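Local coordinates for protein titin (Homo sapiens, PDB 2J8H) that serves muscle as a giant elastic sarcomere protein, its A-band region including this rigidly joined tandem of two immunoglobulin domains, at residues Arg12-Arg17 with Ala22-Lys27; Arg53-Lys58 with Gln63-Ser68. All coordinates share one frame; numbering follows the deposited sequence.

Contact 1 (Arg12-Arg17 with Ala22-Lys27); sequences RNLNVR and ATLVCK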
loop_
_atom_site.group_PDB
_atom_site.type_symbol
_atom_site.label_atom_id
_atom_site.label_comp_id
_atom_site.label_asym_id
_atom_site.label_seq_id
_atom_site.Cartn_x
_atom_site.Cartn_y
_atom_site.Cartn_z
ATOM N N ARG A 12 1.045 9.560 -22.972
ATOM C CA ARG A 12 0.918 10.766 -22.148
ATOM C C ARG A 12 2.059 10.842 -21.146
ATOM O O ARG A 12 2.398 9.838 -20.549
ATOM C CB ARG A 12 -0.400 10.725 -21.361
ATOM C CG ARG A 12 -1.605 11.158 -22.155
ATOM C CD ARG A 12 -2.868 11.250 -21.281
ATOM N NE ARG A 12 -4.046 10.829 -22.055
ATOM C CZ ARG A 12 -4.891 11.637 -22.694
ATOM N NH1 ARG A 12 -4.750 12.964 -22.649
ATOM N NH2 ARG A 12 -5.903 11.099 -23.378
ATOM N N ASN A 13 2.619 12.035 -20.945
ATOM C CA ASN A 13 3.511 12.284 -19.815
ATOM C C ASN A 13 2.765 11.964 -18.522
ATOM O O ASN A 13 1.567 12.283 -18.388
ATOM C CB ASN A 13 3.980 13.742 -19.790
ATOM C CG ASN A 13 5.019 14.055 -20.852
ATOM O OD1 ASN A 13 5.602 13.156 -21.468
ATOM N ND2 ASN A 13 5.283 15.343 -21.046
ATOM N N LEU A 14 3.461 11.347 -17.573
ATOM C CA LEU A 14 2.850 10.880 -16.320
ATOM C C LEU A 14 3.561 11.480 -15.122
ATOM O O LEU A 14 4.773 11.656 -15.153
ATOM C CB LEU A 14 2.996 9.365 -16.161
ATOM C CG LEU A 14 2.332 8.360 -17.103
ATOM C CD1 LEU A 14 2.742 6.948 -16.680
ATOM C CD2 LEU A 14 0.810 8.545 -17.056
ATOM N N ASN A 15 2.788 11.744 -14.069
ATOM C CA ASN A 15 3.283 12.067 -12.741
ATOM C C ASN A 15 2.625 11.102 -11.767
ATOM O O ASN A 15 1.422 11.163 -11.538
ATOM C CB ASN A 15 2.913 13.491 -12.359
ATOM C CG ASN A 15 3.776 14.515 -13.049
ATOM O OD1 ASN A 15 3.679 14.704 -14.248
ATOM N ND2 ASN A 15 4.626 15.184 -12.290
ATOM N N VAL A 16 3.419 10.224 -11.184
ATOM C CA VAL A 16 2.901 9.129 -10.383
ATOM C C VAL A 16 3.531 9.190 -9.009
ATOM O O VAL A 16 4.705 9.515 -8.861
ATOM C CB VAL A 16 3.207 7.774 -11.068
ATOM C CG1 VAL A 16 2.752 6.583 -10.219
ATOM C CG2 VAL A 16 2.534 7.741 -12.406
ATOM N N ARG A 17 2.730 8.910 -7.993
ATOM C CA ARG A 17 3.233 8.885 -6.640
ATOM C C ARG A 17 4.170 7.696 -6.473
ATOM O O ARG A 17 3.921 6.628 -6.999
ATOM C CB ARG A 17 2.079 8.826 -5.631
ATOM C CG ARG A 17 2.507 8.866 -4.189
ATOM C CD ARG A 17 3.082 10.210 -3.782
ATOM N NE ARG A 17 2.246 11.354 -4.170
ATOM C CZ ARG A 17 1.217 11.836 -3.476
ATOM N NH1 ARG A 17 0.841 11.299 -2.309
ATOM N NH2 ARG A 17 0.556 12.889 -3.954
ATOM N N ALA A 22 2.860 2.839 -12.523
ATOM C CA ALA A 22 2.687 3.776 -13.600
ATOM C C ALA A 22 2.259 2.946 -14.806
ATOM O O ALA A 22 2.855 1.905 -15.081
ATOM C CB ALA A 22 3.984 4.504 -13.878
ATOM N N THR A 23 1.213 3.395 -15.499
ATOM C CA THR A 23 0.725 2.716 -16.694
ATOM C C THR A 23 0.760 3.682 -17.835
ATOM O O THR A 23 0.133 4.730 -17.785
ATOM C CB THR A 23 -0.702 2.212 -16.496
ATOM O OG1 THR A 23 -0.716 1.361 -15.349
ATOM C CG2 THR A 23 -1.182 1.435 -17.735
ATOM N N LEU A 24 1.502 3.314 -18.865
ATOM C CA LEU A 24 1.636 4.114 -20.064
ATOM C C LEU A 24 0.794 3.405 -21.100
ATOM O O LEU A 24 0.946 2.194 -21.276
ATOM C CB LEU A 24 3.083 4.115 -20.515
ATOM C CG LEU A 24 4.099 4.898 -19.686
ATOM C CD1 LEU A 24 4.311 4.381 -18.298
ATOM C CD2 LEU A 24 5.397 4.803 -20.390
ATOM N N VAL A 25 -0.097 4.138 -21.758
ATOM C CA VAL A 25 -1.096 3.553 -22.627
ATOM C C VAL A 25 -1.051 4.307 -23.934
ATOM O O VAL A 25 -0.868 5.534 -23.943
ATOM C CB VAL A 25 -2.547 3.719 -22.075
ATOM C CG1 VAL A 25 -3.504 2.815 -22.870
ATOM C CG2 VAL A 25 -2.642 3.422 -20.575
ATOM N N CYS A 26 -1.262 3.604 -25.038
ATOM C CA CYS A 26 -1.386 4.267 -26.334
ATOM C C CYS A 26 -2.281 3.406 -27.203
ATOM O O CYS A 26 -2.602 2.269 -26.814
ATOM C CB CYS A 26 -0.012 4.486 -26.957
ATOM S SG CYS A 26 0.873 3.019 -27.357
ATOM N N LYS A 27 -2.716 3.960 -28.339
ATOM C CA LYS A 27 -3.524 3.236 -29.295
ATOM C C LYS A 27 -2.878 3.382 -30.675
ATOM O O LYS A 27 -2.648 4.490 -31.157
ATOM C CB LYS A 27 -4.966 3.731 -29.321
ATOM C CG LYS A 27 -5.895 2.918 -30.194
ATOM C CD LYS A 27 -7.255 3.565 -30.199
ATOM C CE LYS A 27 -8.272 2.773 -30.958
ATOM N NZ LYS A 27 -9.601 3.364 -30.694
#

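Contact 2 (Arg53-Lys58 with Gln63-Ser68); sequences RIQEFK and QLIIAS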
loop_
_atom_site.group_PDB
_atom_site.type_symbol
_atom_site.label_atom_id
_atom_site.label_comp_id
_atom_site.label_asym_id
_atom_site.label_seq_id
_atom_site.Cartn_x
_atom_site.Cartn_y
_atom_site.Cartn_z
ATOM N N ARG A 53 5.258 -5.078 -17.001
ATOM C CA ARG A 53 4.263 -5.901 -17.671
ATOM C C ARG A 53 3.819 -5.167 -18.909
ATOM O O ARG A 53 3.536 -3.977 -18.853
ATOM C CB ARG A 53 3.045 -6.113 -16.775
ATOM C CG ARG A 53 3.218 -7.114 -15.702
ATOM C CD ARG A 53 1.994 -7.146 -14.805
ATOM N NE ARG A 53 2.082 -6.081 -13.827
ATOM C CZ ARG A 53 1.043 -5.558 -13.164
ATOM N NH1 ARG A 53 -0.200 -5.996 -13.384
ATOM N NH2 ARG A 53 1.259 -4.585 -12.260
ATOM N N ILE A 54 3.758 -5.867 -20.023
ATOM C CA ILE A 54 3.374 -5.274 -21.290
ATOM C C ILE A 54 2.089 -5.939 -21.678
ATOM O O ILE A 54 1.945 -7.154 -21.559
ATOM C CB ILE A 54 4.431 -5.505 -22.355
ATOM C CG1 ILE A 54 5.643 -4.648 -22.037
ATOM C CG2 ILE A 54 3.858 -5.187 -23.777
ATOM C CD1 ILE A 54 6.859 -4.950 -22.858
ATOM N N GLN A 55 1.114 -5.149 -22.113
ATOM C CA GLN A 55 -0.216 -5.687 -22.345
ATOM C C GLN A 55 -0.793 -5.103 -23.616
ATOM O O GLN A 55 -0.482 -3.967 -23.992
ATOM C CB GLN A 55 -1.116 -5.390 -21.171
ATOM C CG GLN A 55 -0.642 -5.971 -19.855
ATOM C CD GLN A 55 -1.629 -5.791 -18.753
ATOM O OE1 GLN A 55 -2.483 -4.906 -18.802
ATOM N NE2 GLN A 55 -1.502 -6.604 -17.709
ATOM N N GLU A 56 -1.598 -5.912 -24.291
ATOM C CA GLU A 56 -2.203 -5.530 -25.559
ATOM C C GLU A 56 -3.677 -5.943 -25.537
ATOM O O GLU A 56 -4.044 -6.921 -24.892
ATOM C CB GLU A 56 -1.449 -6.174 -26.716
ATOM C CG GLU A 56 -1.882 -5.663 -28.035
ATOM C CD GLU A 56 -1.126 -6.300 -29.188
ATOM O OE1 GLU A 56 -0.144 -7.030 -28.926
ATOM O OE2 GLU A 56 -1.525 -6.044 -30.341
ATOM N N PHE A 57 -4.514 -5.157 -26.219
ATOM C CA PHE A 57 -5.948 -5.341 -26.228
ATOM C C PHE A 57 -6.489 -5.102 -27.637
ATOM O O PHE A 57 -5.895 -4.369 -28.423
ATOM C CB PHE A 57 -6.611 -4.365 -25.252
ATOM C CG PHE A 57 -6.143 -4.508 -23.850
ATOM C CD1 PHE A 57 -5.067 -3.784 -23.394
ATOM C CD2 PHE A 57 -6.800 -5.353 -22.971
ATOM C CE1 PHE A 57 -4.621 -3.911 -22.081
ATOM C CE2 PHE A 57 -6.361 -5.491 -21.652
ATOM C CZ PHE A 57 -5.280 -4.776 -21.212
ATOM N N LYS A 58 -7.605 -5.738 -27.954
ATOM C CA LYS A 58 -8.226 -5.570 -29.269
ATOM C C LYS A 58 -8.463 -4.098 -29.530
ATOM O O LYS A 58 -8.760 -3.337 -28.613
ATOM C CB LYS A 58 -9.540 -6.324 -29.357
ATOM C CG LYS A 58 -9.385 -7.760 -29.849
ATOM C CD LYS A 58 -10.736 -8.418 -30.078
ATOM C CE LYS A 58 -10.660 -9.923 -29.807
ATOM N NZ LYS A 58 -9.690 -10.583 -30.730
ATOM N N GLN A 63 -0.255 -1.160 -23.530
ATOM C CA GLN A 63 0.128 -0.498 -22.307
ATOM C C GLN A 63 1.291 -1.196 -21.626
ATOM O O GLN A 63 1.500 -2.404 -21.764
ATOM C CB GLN A 63 -1.084 -0.250 -21.382
ATOM C CG GLN A 63 -1.547 -1.400 -20.579
ATOM C CD GLN A 63 -2.812 -1.161 -19.777
ATOM O OE1 GLN A 63 -3.419 -0.097 -19.826
ATOM N NE2 GLN A 63 -3.260 -2.200 -19.085
ATOM N N LEU A 64 2.080 -0.382 -20.943
ATOM C CA LEU A 64 3.178 -0.852 -20.151
ATOM C C LEU A 64 2.860 -0.480 -18.721
ATOM O O LEU A 64 2.563 0.682 -18.432
ATOM C CB LEU A 64 4.453 -0.154 -20.593
ATOM C CG LEU A 64 5.697 -0.353 -19.697
ATOM C CD1 LEU A 64 6.206 -1.772 -19.784
ATOM C CD2 LEU A 64 6.785 0.666 -20.123
ATOM N N ILE A 65 2.923 -1.451 -17.826
ATOM C CA ILE A 65 2.770 -1.204 -16.417
ATOM C C ILE A 65 4.128 -1.335 -15.743
ATOM O O ILE A 65 4.765 -2.384 -15.813
ATOM C CB ILE A 65 1.779 -2.191 -15.753
ATOM C CG1 ILE A 65 0.465 -2.255 -16.554
ATOM C CG2 ILE A 65 1.505 -1.781 -14.274
ATOM C CD1 ILE A 65 -0.466 -3.417 -16.162
ATOM N N ILE A 66 4.553 -0.252 -15.081
ATOM C CA ILE A 66 5.784 -0.218 -14.299
ATOM C C ILE A 66 5.361 -0.234 -12.863
ATOM O O ILE A 66 4.735 0.705 -12.407
ATOM C CB ILE A 66 6.596 1.065 -14.555
ATOM C CG1 ILE A 66 6.787 1.267 -16.058
ATOM C CG2 ILE A 66 7.932 1.026 -13.831
ATOM C CD1 ILE A 66 7.345 2.621 -16.429
ATOM N N ALA A 67 5.730 -1.293 -12.152
ATOM C CA ALA A 67 5.273 -1.484 -10.804
ATOM C C ALA A 67 6.057 -0.643 -9.840
ATOM O O ALA A 67 7.279 -0.453 -9.994
ATOM C CB ALA A 67 5.383 -2.951 -10.403
ATOM N N SER A 68 5.352 -0.161 -8.814
ATOM C CA SER A 68 6.003 0.350 -7.638
ATOM C C SER A 68 7.121 1.309 -7.993
ATOM O O SER A 68 8.312 1.026 -7.781
ATOM C CB SER A 68 6.534 -0.819 -6.805
ATOM O OG SER A 68 5.444 -1.578 -6.290
HETATM O O HOH W 1 4.340 -4.182 -13.707
#

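Contact 1 (Arg12-Arg17 with Ala22-Lys27)
Leu14 reaches over to the strand of Ala22-Lys27 and meets it at three successive residues, Ala22, Thr23 and Leu24. Its CG stands anti to the carbonyl carbon (chi1 -65°), with CD1 anti to CA (chi2 178°), which carries that methyl farthest out toward the other strand. CD1 comes methyl to methyl against CD1 of Leu24 at 3.4 Å, closer than usual for two carbons, while the two side chains cross at a slant. The same CD1 of Leu14 lies 3.9 Å from CB of Ala22 and 3.6 Å from the backbone O of Thr23, an apolar group resting against a carbonyl. CD2 of Leu14 stays a little farther from that O, at 3.9 Å. Two residues on, Val16 turns to the same side and uses one branch: CG2, anti to the carbonyl carbon, packs 3.8 Å from CB of Ala22. Ala22 CB thus touches both Leu14 and Val16. The strands 14-17 and 22-27 run nearly antiparallel (159°) with their axes 8.2 Å apart, too far for backbone pairing, and the gap is closed by the side chains of Leu14, Val16, Ala22 and Leu24, together with Leu14 resting on the Thr23 carbonyl. They are A' and B of an I-set immunoglobulin domain, one from each sheet of the sandwich. Strand 14-17 runs parallel to 86-102, with backbone bonds from Leu14 and Val16 to Ser93, Glu95 and Glu97, whereas Ala22 pairs with Ile66 of strand 61-66. Leu94 touches both Leu14 and Val16, Val69 adjoins Val16 and Ala22, and Tyr77 of strand 76-83 packs on Leu24.

Contact 2 (Arg53-Lys58 with Gln63-Ser68)
Gln55 and Gln63 lie side by side and point the same way, their amide planes 28° apart. Gln63 NE2 donates to Gln55 OE1 at 2.8 Å; the acceptor lies in the Gln63 amide plane, but the donor is tilted out of the Gln55 carbonyl plane. The Gln63 amide also stands almost upright to the Phe57 ring (83°), with NE2 at the ring edge, 3.7 Å from CE1. A leucine in place of Gln63 would probably leave Gln55 OE1 without this donor and its amide freer to turn. On the same face, the Arg53 chain bends at chi3 (-82°) and brings the guanidinium over Ile65: Ile65 CD1 sits 3.8 Å above the guanidinium plane, toward the rim, and Ile65 CG2 is 3.5 Å from Arg53 NH2. A water accepts from Arg53 NE and lies 2.8 Å from Ile65 O, which it may bond. Beneath these side chains runs the D-E beta hairpin of an I-set immunoglobulin domain. Arg53 with Ile65 and Gln55 with Gln63 are hydrogen-bonded pairs, each joined by two backbone bonds. Between them Ile54 and Leu64 form a non-hydrogen-bonded pair facing the other way, where Ile54 CG1 meets Leu64 CD1 at 3.7 Å, and both rest on Trp38. Residues 54-56 pair in parallel with a strand of a third subunit, carrying the sheet across the interface, and Gln63 OE1 accepts from Ile186 N of a second subunit.

Contact 1 lies in the buried interior of the first immunoglobulin domain and contact 2 at the partly exposed edge of one of its sheets. They meet through neighbouring strands 22-29 and 61-66, where Leu24 O is 2.8 Å from Leu64 N, a probable hydrogen bond. Contact 1 joins one sheet to the other mainly by apolar side-chain packing, burying 207 Å². Contact 2 works within a sheet and buries about twice as much, combining backbone pairing with amide, guanidinium and water contacts. Both also touch the second subunit.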